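Local structure of beta-lactamase II (Erythrobacter litoralis, 6V72) at residues G183-A188 and A203-S208. The protein probably hydrolyses beta-lactam antibiotics to substituted beta-amino acids as a zinc-dependent class B enzyme of the metallo-beta-lactamase superfamily. Numbering follows the deposited sequence.
Sequences GCMIKA and AAYAQS
With CG of Tyr-205 trans to its backbone N (chi1 -156°), the phenol reaches from helix 205-215 to the 183-188 loop; Met-185, a selenomethionine here, has its CG likewise trans (chi1 167°), and the two side chains run past each other in opposite directions. Tyr-205 OH donates a hydrogen bond of 2.7 Å to Met-185 O, which lies at the ring edge, in plane; the hydroxyl meets the C=O at 121°, tilted from the carbonyl plane. A tyrosine suits this place because its length spans the gap and its hydroxyl satisfies a buried carbonyl. Beside the bond, the methylene CG of Met-185 packs against Tyr-205 CE1 at 4.0 Å, a place suited to an unbranched apolar chain. Water 1 donates to Tyr-205 OH at 2.8 Å and weakly accepts from Lys-187 NZ. The long lysine also curls back within its loop, NZ meeting Cys-184 O at 2.7 Å; successive carbonyls are thus gripped by ammonium and phenol. Cys-184 is itself a zinc ligand of the class B site, its side chain touching His-96 and His-226, although no zinc is bound in this chain. The loop follows strand 179-181, and helix 233-243 packs against both segments, touching Ile-186 through Ala-234 and Tyr-205 through Thr-238 and Ala-242.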
ATOM      1  N   GLY A 183     -10.783  -3.076 -13.097  1.00 14.36           N
ATOM      2  CA  GLY A 183      -9.903  -1.921 -13.020  1.00 14.94           C
ATOM      3  C   GLY A 183      -8.905  -2.022 -11.875  1.00 16.86           C
ATOM      4  O   GLY A 183      -8.368  -3.085 -11.578  1.00 16.85           O
ATOM      5  N   CYS A 184      -8.635  -0.891 -11.223  1.00 16.54           N
ATOM      6  CA  CYS A 184      -7.686  -0.871 -10.120  1.00 17.90           C
ATOM      7  C   CYS A 184      -8.314  -1.238  -8.791  1.00 16.42           C
ATOM      8  O   CYS A 184      -7.597  -1.314  -7.790  1.00 20.29           O
ATOM      9  CB  CYS A 184      -7.031   0.496  -9.986  1.00 24.72           C
ATOM     10  SG  CYS A 184      -5.715   0.824 -11.226  1.00 33.08           S
HETATM   11  N   MSE A 185      -9.611  -1.491  -8.766  0.60 14.66           N
HETATM   12  CA  MSE A 185     -10.290  -1.785  -7.531  0.60 15.14           C
HETATM   13  C   MSE A 185     -10.088  -3.240  -7.098  0.60 12.35           C
HETATM   14  O   MSE A 185     -10.019  -3.535  -5.905  0.60 13.42           O
HETATM   15  CB  MSE A 185     -11.757  -1.458  -7.714  0.60 21.59           C
HETATM   16  CG  MSE A 185     -12.683  -1.965  -6.679  0.60 31.17           C
HETATM   17 SE   MSE A 185     -14.413  -1.312  -7.271  0.60 42.76          SE
HETATM   18  CE  MSE A 185     -13.904  -0.325  -8.873  0.60 42.81           C
ATOM     19  N   ILE A 186      -9.986  -4.141  -8.080  1.00 13.60           N
ATOM     20  CA  ILE A 186      -9.895  -5.578  -7.831  1.00 13.36           C
ATOM     21  C   ILE A 186      -8.436  -5.986  -7.881  1.00 12.38           C
ATOM     22  O   ILE A 186      -7.693  -5.583  -8.800  1.00 15.56           O
ATOM     23  CB  ILE A 186     -10.738  -6.368  -8.853  1.00 14.34           C
ATOM     24  CG1 ILE A 186     -12.211  -5.960  -8.746  1.00 14.66           C
ATOM     25  CG2 ILE A 186     -10.596  -7.892  -8.655  1.00 16.57           C
ATOM     26  CD1 ILE A 186     -12.877  -6.335  -7.405  1.00 16.91           C
ATOM     27  N   LYS A 187      -8.018  -6.750  -6.873  1.00 13.37           N
ATOM     28  CA  LYS A 187      -6.670  -7.273  -6.724  1.00 15.16           C
ATOM     29  C   LYS A 187      -6.692  -8.787  -6.829  1.00 16.91           C
ATOM     30  O   LYS A 187      -7.751  -9.420  -6.799  1.00 15.06           O
ATOM     31  CB  LYS A 187      -6.070  -6.889  -5.369  1.00 19.89           C
ATOM     32  CG  LYS A 187      -6.146  -5.446  -5.005  1.00 25.19           C
ATOM     33  CD  LYS A 187      -5.649  -4.533  -6.096  1.00 26.82           C
ATOM     34  CE  LYS A 187      -5.517  -3.155  -5.514  1.00 32.06           C
ATOM     35  NZ  LYS A 187      -5.380  -2.113  -6.548  1.00 33.90           N
ATOM     36  N   ALA A 188      -5.494  -9.363  -6.847  1.00 17.19           N
ATOM     37  CA  ALA A 188      -5.356 -10.782  -7.147  1.00 15.95           C
ATOM     38  C   ALA A 188      -5.921 -11.635  -6.017  1.00 16.40           C
ATOM     39  O   ALA A 188      -5.983 -11.207  -4.864  1.00 16.50           O
ATOM     40  CB  ALA A 188      -3.887 -11.138  -7.376  1.00 18.91           C
ATOM     41  N   ALA A 203     -13.817   3.614   3.630  1.00 19.23           N
ATOM     42  CA  ALA A 203     -15.041   3.182   4.289  1.00 20.04           C
ATOM     43  C   ALA A 203     -15.987   2.504   3.313  1.00 19.20           C
ATOM     44  O   ALA A 203     -16.713   1.580   3.703  1.00 22.18           O
ATOM     45  CB  ALA A 203     -15.736   4.366   4.951  1.00 24.31           C
ATOM     46  N   ALA A 204     -15.980   2.932   2.043  1.00 18.04           N
ATOM     47  CA  ALA A 204     -16.920   2.429   1.052  1.00 15.55           C
ATOM     48  C   ALA A 204     -16.389   1.231   0.288  1.00 14.52           C
ATOM     49  O   ALA A 204     -17.182   0.533  -0.354  1.00 14.79           O
ATOM     50  CB  ALA A 204     -17.286   3.528   0.045  1.00 16.95           C
ATOM     51  N   TYR A 205     -15.082   0.961   0.397  1.00 12.65           N
ATOM     52  CA  TYR A 205     -14.421   0.013  -0.502  1.00 12.74           C
ATOM     53  C   TYR A 205     -15.112  -1.346  -0.488  1.00 12.19           C
ATOM     54  O   TYR A 205     -15.416  -1.914  -1.547  1.00 12.48           O
ATOM     55  CB  TYR A 205     -12.946  -0.111  -0.106  1.00 12.51           C
ATOM     56  CG  TYR A 205     -11.979  -0.557  -1.188  1.00 11.85           C
ATOM     57  CD1 TYR A 205     -12.197  -1.711  -1.936  1.00 12.40           C
ATOM     58  CD2 TYR A 205     -10.814   0.165  -1.421  1.00 11.58           C
ATOM     59  CE1 TYR A 205     -11.286  -2.123  -2.888  1.00 12.35           C
ATOM     60  CE2 TYR A 205      -9.911  -0.219  -2.375  1.00 13.18           C
ATOM     61  CZ  TYR A 205     -10.149  -1.354  -3.118  1.00 11.86           C
ATOM     62  OH  TYR A 205      -9.212  -1.720  -4.073  1.00 14.55           O
ATOM     63  N   ALA A 206     -15.383  -1.890   0.698  1.00 12.63           N
ATOM     64  CA  ALA A 206     -15.947  -3.233   0.737  1.00 12.24           C
ATOM     65  C   ALA A 206     -17.327  -3.294   0.080  1.00 12.15           C
ATOM     66  O   ALA A 206     -17.610  -4.223  -0.686  1.00 13.49           O
ATOM     67  CB  ALA A 206     -16.026  -3.720   2.190  1.00 15.55           C
ATOM     68  N   GLN A 207     -18.199  -2.320   0.359  1.00 14.44           N
ATOM     69  CA  GLN A 207     -19.510  -2.351  -0.275  1.00 13.82           C
ATOM     70  C   GLN A 207     -19.398  -2.156  -1.781  1.00 13.19           C
ATOM     71  O   GLN A 207     -20.156  -2.758  -2.542  1.00 13.35           O
ATOM     72  CB  GLN A 207     -20.434  -1.291   0.323  1.00 15.22           C
ATOM     73  CG  GLN A 207     -21.857  -1.372  -0.212  1.00 17.13           C
ATOM     74  CD  GLN A 207     -22.499  -2.738   0.044  1.00 19.57           C
ATOM     75  OE1 GLN A 207     -22.391  -3.314   1.148  1.00 21.86           O
ATOM     76  NE2 GLN A 207     -23.164  -3.265  -0.966  1.00 19.97           N
ATOM     77  N   SER A 208     -18.466  -1.315  -2.235  1.00 12.09           N
ATOM     78  CA  SER A 208     -18.298  -1.159  -3.677  1.00 11.13           C
ATOM     79  C   SER A 208     -17.855  -2.459  -4.323  1.00 11.71           C
ATOM     80  O   SER A 208     -18.297  -2.794  -5.428  1.00 12.55           O
ATOM     81  CB  SER A 208     -17.312  -0.031  -3.978  1.00 11.79           C
ATOM     82  OG  SER A 208     -17.771   1.192  -3.383  1.00 12.76           O
TER
HETATM   83  O   HOH W   1      -6.742  -0.428  -4.232  1.00 25.88           O